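Titin (Homo sapiens, PDB 1WAA) acts as a giant molecular spring of striated muscle, this immunoglobulin domain probably being one link that resists stretching. Local coordinates at residues Thr22-Ile27 and Ile61-Asn66; Ile27-Pro32 and Phe77-Thr82. One frame throughout, in Å; residues are numbered along the deposited sequence.

Interaction 1. Residues Thr22-Ile27 and Ile61-Asn66. With ZN (zinc ion), chain G; ZN (zinc ion), chain H; ZN (zinc ion), chain Y.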
loop_
_atom_site.group_PDB
_atom_site.type_symbol
_atom_site.label_atom_id
_atom_site.label_comp_id
_atom_site.label_asym_id
_atom_site.label_seq_id
_atom_site.Cartn_x
_atom_site.Cartn_y
_atom_site.Cartn_z
ATOM N N THR E 22 -20.269 2.010 -18.701
ATOM C CA THR E 22 -19.534 2.483 -17.551
ATOM C C THR E 22 -18.639 3.651 -17.886
ATOM O O THR E 22 -18.117 3.754 -18.997
ATOM C CB THR E 22 -18.791 1.342 -16.785
ATOM O OG1 THR E 22 -17.371 1.534 -16.822
ATOM C CG2 THR E 22 -19.140 -0.012 -17.341
ATOM N N ALA E 23 -18.495 4.537 -16.917
ATOM C CA ALA E 23 -17.692 5.726 -17.051
ATOM C C ALA E 23 -16.572 5.607 -16.024
ATOM O O ALA E 23 -16.800 5.115 -14.925
ATOM C CB ALA E 23 -18.560 6.977 -16.784
ATOM N N HIS E 24 -15.370 6.022 -16.402
ATOM C CA HIS E 24 -14.209 5.973 -15.524
ATOM C C HIS E 24 -13.700 7.384 -15.438
ATOM O O HIS E 24 -13.587 8.054 -16.459
ATOM C CB HIS E 24 -13.103 5.110 -16.138
ATOM C CG HIS E 24 -13.558 3.731 -16.520
ATOM N ND1 HIS E 24 -13.874 3.380 -17.815
ATOM C CD2 HIS E 24 -13.731 2.609 -15.777
ATOM C CE1 HIS E 24 -14.246 2.107 -17.850
ATOM N NE2 HIS E 24 -14.170 1.616 -16.625
ATOM N N PHE E 25 -13.442 7.851 -14.218
ATOM C CA PHE E 25 -12.828 9.157 -13.997
ATOM C C PHE E 25 -11.454 8.933 -13.356
ATOM O O PHE E 25 -11.219 7.920 -12.645
ATOM C CB PHE E 25 -13.686 9.995 -13.073
ATOM C CG PHE E 25 -14.933 10.506 -13.723
ATOM C CD1 PHE E 25 -14.941 11.741 -14.346
ATOM C CD2 PHE E 25 -16.098 9.734 -13.742
ATOM C CE1 PHE E 25 -16.110 12.234 -14.959
ATOM C CE2 PHE E 25 -17.252 10.214 -14.368
ATOM C CZ PHE E 25 -17.246 11.464 -14.969
ATOM N N GLU E 26 -10.571 9.895 -13.590
ATOM C CA GLU E 26 -9.176 9.727 -13.237
ATOM C C GLU E 26 -8.605 11.078 -12.806
ATOM O O GLU E 26 -8.737 12.072 -13.519
ATOM C CB GLU E 26 -8.457 9.213 -14.485
ATOM C CG GLU E 26 -6.981 9.026 -14.315
ATOM C CD GLU E 26 -6.285 8.649 -15.592
ATOM O OE1 GLU E 26 -5.186 8.076 -15.517
ATOM O OE2 GLU E 26 -6.815 8.919 -16.672
ATOM N N ILE E 27 -7.974 11.119 -11.636
ATOM C CA ILE E 27 -7.257 12.340 -11.222
ATOM C C ILE E 27 -5.915 11.981 -10.625
ATOM O O ILE E 27 -5.788 10.952 -9.952
ATOM C CB ILE E 27 -8.091 13.192 -10.243
ATOM C CG1 ILE E 27 -7.375 14.497 -9.876
ATOM C CG2 ILE E 27 -8.412 12.427 -9.001
ATOM C CD1 ILE E 27 -8.239 15.428 -9.085
ATOM N N ILE E 61 -9.081 6.873 -8.895
ATOM C CA ILE E 61 -9.993 6.500 -9.964
ATOM C C ILE E 61 -11.387 6.261 -9.436
ATOM O O ILE E 61 -11.547 5.741 -8.336
ATOM C CB ILE E 61 -9.432 5.269 -10.697
ATOM C CG1 ILE E 61 -8.182 5.667 -11.495
ATOM C CG2 ILE E 61 -10.504 4.567 -11.595
ATOM C CD1 ILE E 61 -7.178 4.563 -11.651
ATOM N N LEU E 62 -12.393 6.641 -10.222
ATOM C CA LEU E 62 -13.771 6.329 -9.893
ATOM C C LEU E 62 -14.365 5.600 -11.085
ATOM O O LEU E 62 -14.278 6.110 -12.213
ATOM C CB LEU E 62 -14.570 7.609 -9.681
ATOM C CG LEU E 62 -16.076 7.405 -9.480
ATOM C CD1 LEU E 62 -16.352 6.689 -8.170
ATOM C CD2 LEU E 62 -16.779 8.717 -9.503
ATOM N N ILE E 63 -14.915 4.412 -10.839
ATOM C CA ILE E 63 -15.634 3.646 -11.869
ATOM C C ILE E 63 -17.132 3.562 -11.543
ATOM O O ILE E 63 -17.505 3.155 -10.446
ATOM C CB ILE E 63 -15.085 2.208 -12.069
ATOM C CG1 ILE E 63 -13.555 2.199 -12.118
ATOM C CG2 ILE E 63 -15.663 1.620 -13.379
ATOM C CD1 ILE E 63 -12.938 0.802 -12.130
ATOM N N LEU E 64 -17.962 3.963 -12.498
ATOM C CA LEU E 64 -19.414 3.909 -12.341
ATOM C C LEU E 64 -19.975 3.053 -13.474
ATOM O O LEU E 64 -19.873 3.401 -14.652
ATOM C CB LEU E 64 -20.015 5.320 -12.370
ATOM C CG LEU E 64 -19.432 6.415 -11.452
ATOM C CD1 LEU E 64 -19.941 7.806 -11.857
ATOM C CD2 LEU E 64 -19.734 6.147 -9.969
ATOM N N HIS E 65 -20.517 1.907 -13.097
ATOM C CA HIS E 65 -21.045 0.931 -14.017
ATOM C C HIS E 65 -22.504 1.194 -14.226
ATOM O O HIS E 65 -23.172 1.778 -13.358
ATOM C CB HIS E 65 -20.906 -0.449 -13.406
ATOM C CG HIS E 65 -19.505 -0.962 -13.390
ATOM N ND1 HIS E 65 -18.861 -1.392 -14.529
ATOM C CD2 HIS E 65 -18.628 -1.134 -12.374
ATOM C CE1 HIS E 65 -17.647 -1.800 -14.217
ATOM N NE2 HIS E 65 -17.486 -1.663 -12.915
ATOM N N ASN E 66 -23.006 0.726 -15.372
ATOM C CA ASN E 66 -24.421 0.781 -15.670
ATOM C C ASN E 66 -24.992 2.186 -15.409
ATOM O O ASN E 66 -25.976 2.360 -14.678
ATOM C CB ASN E 66 -25.136 -0.329 -14.893
ATOM C CG ASN E 66 -26.394 -0.801 -15.577
ATOM O OD1 ASN E 66 -27.391 -0.092 -15.598
ATOM N ND2 ASN E 66 -26.358 -2.017 -16.140
HETATM ZN ZN ZN G . -13.340 4.161 -19.415
HETATM ZN ZN ZN H . -4.261 8.666 -17.006
HETATM ZN ZN ZN Y . -15.900 -2.622 -11.903
HETATM O O HOH W 1 -14.761 6.112 -19.693
HETATM O O HOH W 2 -3.298 10.601 -16.690
HETATM O O HOH W 3 -16.421 -4.755 -11.627
#

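Interaction 2. Residues Ile27-Pro32 and Phe77-Thr82. Unlike the reference sequence in segment 77-82: T82 (reference Ala).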
loop_
_atom_site.group_PDB
_atom_site.type_symbol
_atom_site.label_atom_id
_atom_site.label_comp_id
_atom_site.label_asym_id
_atom_site.label_seq_id
_atom_site.Cartn_x
_atom_site.Cartn_y
_atom_site.Cartn_z
ATOM N N ILE E 27 -7.974 11.119 -11.636
ATOM C CA ILE E 27 -7.257 12.340 -11.222
ATOM C C ILE E 27 -5.915 11.981 -10.625
ATOM O O ILE E 27 -5.788 10.952 -9.952
ATOM C CB ILE E 27 -8.091 13.192 -10.243
ATOM C CG1 ILE E 27 -7.375 14.497 -9.876
ATOM C CG2 ILE E 27 -8.412 12.427 -9.001
ATOM C CD1 ILE E 27 -8.239 15.428 -9.085
ATOM N N GLU E 28 -4.907 12.817 -10.867
ATOM C CA GLU E 28 -3.574 12.568 -10.326
ATOM C C GLU E 28 -3.162 13.686 -9.375
ATOM O O GLU E 28 -3.244 14.872 -9.715
ATOM C CB GLU E 28 -2.559 12.451 -11.460
ATOM C CG GLU E 28 -1.255 11.792 -11.042
ATOM C CD GLU E 28 -0.310 11.653 -12.220
ATOM O OE1 GLU E 28 0.711 12.384 -12.260
ATOM O OE2 GLU E 28 -0.612 10.835 -13.123
ATOM N N LEU E 29 -2.695 13.315 -8.196
ATOM C CA LEU E 29 -2.283 14.302 -7.202
ATOM C C LEU E 29 -0.783 14.464 -7.233
ATOM O O LEU E 29 -0.082 13.690 -7.876
ATOM C CB LEU E 29 -2.711 13.830 -5.804
ATOM C CG LEU E 29 -4.072 14.271 -5.261
ATOM C CD1 LEU E 29 -5.057 14.775 -6.328
ATOM C CD2 LEU E 29 -4.664 13.206 -4.417
ATOM N N SER E 30 -0.298 15.472 -6.515
ATOM C CA SER E 30 1.130 15.771 -6.430
ATOM C C SER E 30 1.881 14.799 -5.516
ATOM O O SER E 30 3.111 14.758 -5.544
ATOM C CB SER E 30 1.335 17.218 -5.949
ATOM O OG SER E 30 0.676 17.400 -4.711
ATOM N N GLU E 31 1.129 14.024 -4.733
ATOM C CA GLU E 31 1.661 13.138 -3.681
ATOM C C GLU E 31 0.861 11.863 -3.588
ATOM O O GLU E 31 -0.373 11.881 -3.791
ATOM C CB GLU E 31 1.601 13.828 -2.310
ATOM C CG GLU E 31 2.534 15.039 -2.177
ATOM C CD GLU E 31 4.016 14.643 -1.954
ATOM O OE1 GLU E 31 4.917 15.449 -2.295
ATOM O OE2 GLU E 31 4.277 13.526 -1.429
ATOM N N PRO E 32 1.551 10.749 -3.303
ATOM C CA PRO E 32 0.885 9.452 -3.138
ATOM C C PRO E 32 0.219 9.316 -1.767
ATOM O O PRO E 32 0.530 10.087 -0.843
ATOM C CB PRO E 32 2.049 8.447 -3.239
ATOM C CG PRO E 32 3.295 9.235 -2.778
ATOM C CD PRO E 32 3.020 10.666 -3.151
ATOM N N PHE E 77 -13.883 15.636 -6.731
ATOM C CA PHE E 77 -12.954 14.893 -5.892
ATOM C C PHE E 77 -12.288 15.896 -4.967
ATOM O O PHE E 77 -12.006 17.013 -5.378
ATOM C CB PHE E 77 -11.903 14.230 -6.769
ATOM C CG PHE E 77 -10.811 13.523 -5.994
ATOM C CD1 PHE E 77 -9.615 14.187 -5.673
ATOM C CD2 PHE E 77 -10.979 12.187 -5.584
ATOM C CE1 PHE E 77 -8.591 13.534 -4.988
ATOM C CE2 PHE E 77 -9.977 11.523 -4.869
ATOM C CZ PHE E 77 -8.765 12.185 -4.578
ATOM N N GLN E 78 -11.959 15.448 -3.777
ATOM C CA GLN E 78 -11.208 16.319 -2.869
ATOM C C GLN E 78 -10.294 15.488 -1.990
ATOM O O GLN E 78 -10.679 14.419 -1.504
ATOM C CB GLN E 78 -12.173 17.093 -2.029
ATOM N N ALA E 79 -9.094 15.918 -1.899
ATOM C CA ALA E 79 -8.097 15.288 -1.038
ATOM C C ALA E 79 -7.305 16.386 -0.367
ATOM O O ALA E 79 -6.579 17.131 -1.028
ATOM C CB ALA E 79 -7.157 14.416 -1.859
ATOM N N ALA E 80 -7.467 16.464 0.936
ATOM C CA ALA E 80 -6.771 17.449 1.749
ATOM C C ALA E 80 -7.152 18.862 1.278
ATOM O O ALA E 80 -8.207 19.380 1.645
ATOM C CB ALA E 80 -5.255 17.241 1.641
ATOM N N ASN E 81 -6.276 19.446 0.467
ATOM C CA ASN E 81 -6.435 20.821 -0.069
ATOM C C ASN E 81 -6.797 20.853 -1.568
ATOM O O ASN E 81 -7.239 21.869 -2.098
ATOM C CB ASN E 81 -5.115 21.561 0.112
ATOM C CG ASN E 81 -3.921 20.592 0.078
ATOM O OD1 ASN E 81 -3.263 20.357 1.089
ATOM N N THR E 82 -6.597 19.737 -2.225
ATOM C CA THR E 82 -6.800 19.623 -3.672
ATOM C C THR E 82 -8.235 19.253 -4.026
ATOM O O THR E 82 -8.805 18.310 -3.465
ATOM C CB THR E 82 -5.896 18.531 -4.199
ATOM O OG1 THR E 82 -6.571 17.280 -4.159
ATOM C CG2 THR E 82 -4.664 18.393 -3.359
#

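Interaction 1. Residues Thr22-Ile27 and Ile61-Asn66
A23 with L64 and F25 with L62 are the hydrogen-bonded pairs of this antiparallel ladder, the central strand pair of one sheet of an immunoglobulin I-set beta-sandwich. H24 with I63 lies between them and E26 with I61 follows F25 with L62, both non-hydrogen-bonded. The bond from L64 N to A23 O is nearly straight, 2.9 Å long with an N-H...O angle of 175°. F25 N donates to L62 O over 2.8 Å, and L62 N returns a bond to F25 O. CA-H...O contacts fill in, such as H24 CA to L62 O.

The two faces differ in character. Towards the interior, F25 CB rests on L62 CB at 4.2 Å, and CE2 of the F25 ring comes obliquely to L64 CD1. On the outer face, I63 CG2 presses obliquely on H24 CD2 at 3.2 Å, while I63 CG1 lies in the plane of that ring, at its edge. H24 CG, anti to its own carbonyl carbon (chi1 -54°), starts the ring on its way to I63 CG2. That methyl also lies over one face of the H65 ring, towards its rim. T22 lies beside H65, pointing the same way, its CG2 set obliquely to the ring and 3.1 Å from H65 ND1.

H24, E26 and H65 each hold a zinc ion. H24 binds through ND1 (1.9 Å), and H65 through NE2 (2.1 Å), alongside E52 OE1. E26 OE1 binds its zinc closely, with E26 OE2 at a longer 2.6 Å. In all three sites a water and at least one side chain of a neighbouring chain complete the ligands found, so these ions bridge molecules.

Strand 51-56 continues the sheet beyond I61-L64, with backbone bonds joining I61 to I54 and I63 to E52. Across the interior, A23 and F25 pack against L88 of strand 82-91 and V15 of strand 15-18.

Interaction 2. Residues Ile27-Pro32 and Phe77-Thr82
Strands 27-29 and 77-79, whose I27 and L29 meet F77 and A79, run nearly parallel at 15° with axes 9.8 Å apart, too far for pairing, as expected of opposite sheets in an immunoglobulin beta-sandwich. Side chains alone bridge the gap. I27 CG2 stands over the centre of the F77 ring in a CH-pi contact, 4.0 Å from the centroid and 13° off the normal. With I27 CG1 anti to the backbone N and CD1 anti to CA beyond it (chi2 172°), CD1 reaches F77 CD1 at 3.9 Å.

L29 meets F77 tip to tip, both of its methyls lying close to the CE1 corner of the ring. Its CD2 also rests on A79 CB at 3.8 Å, and CD1 lies 3.6 Å from T82 OG1. An alanine here would probably open a gap between the sheets and leave F77 CE1, A79 CB and T82 OG1 without their apolar neighbour.

W38 of strand 37-40 meets the F77 ring edge-to-face. A type II' turn from A79 to T82 closes the hairpin. T82, an alanine in the reference sequence, donates from OG1 to A79 O over 3.1 Å, in the carbonyl plane on a lone pair, and that oxygen also accepts from T82 N.

Overall arrangement
The two contacts show how one strand of a beta-sandwich can serve both within its sheet and between sheets. Strand 23-29 runs through both, with I27 the shared residue, and the centres lie about 17 Å apart on opposite sides of the chain's centre. Interaction 1 pairs this strand laterally with its neighbour 59-64. Interaction 2 uses its last part to pack across the interior on strand 73-79 of the other sheet. Along the chain the segments alternate, 22-27 and 27-32 followed by 61-66 and then 77-82, so the contacts interlock and tie early and late parts of the sequence into one compact immunoglobulin domain.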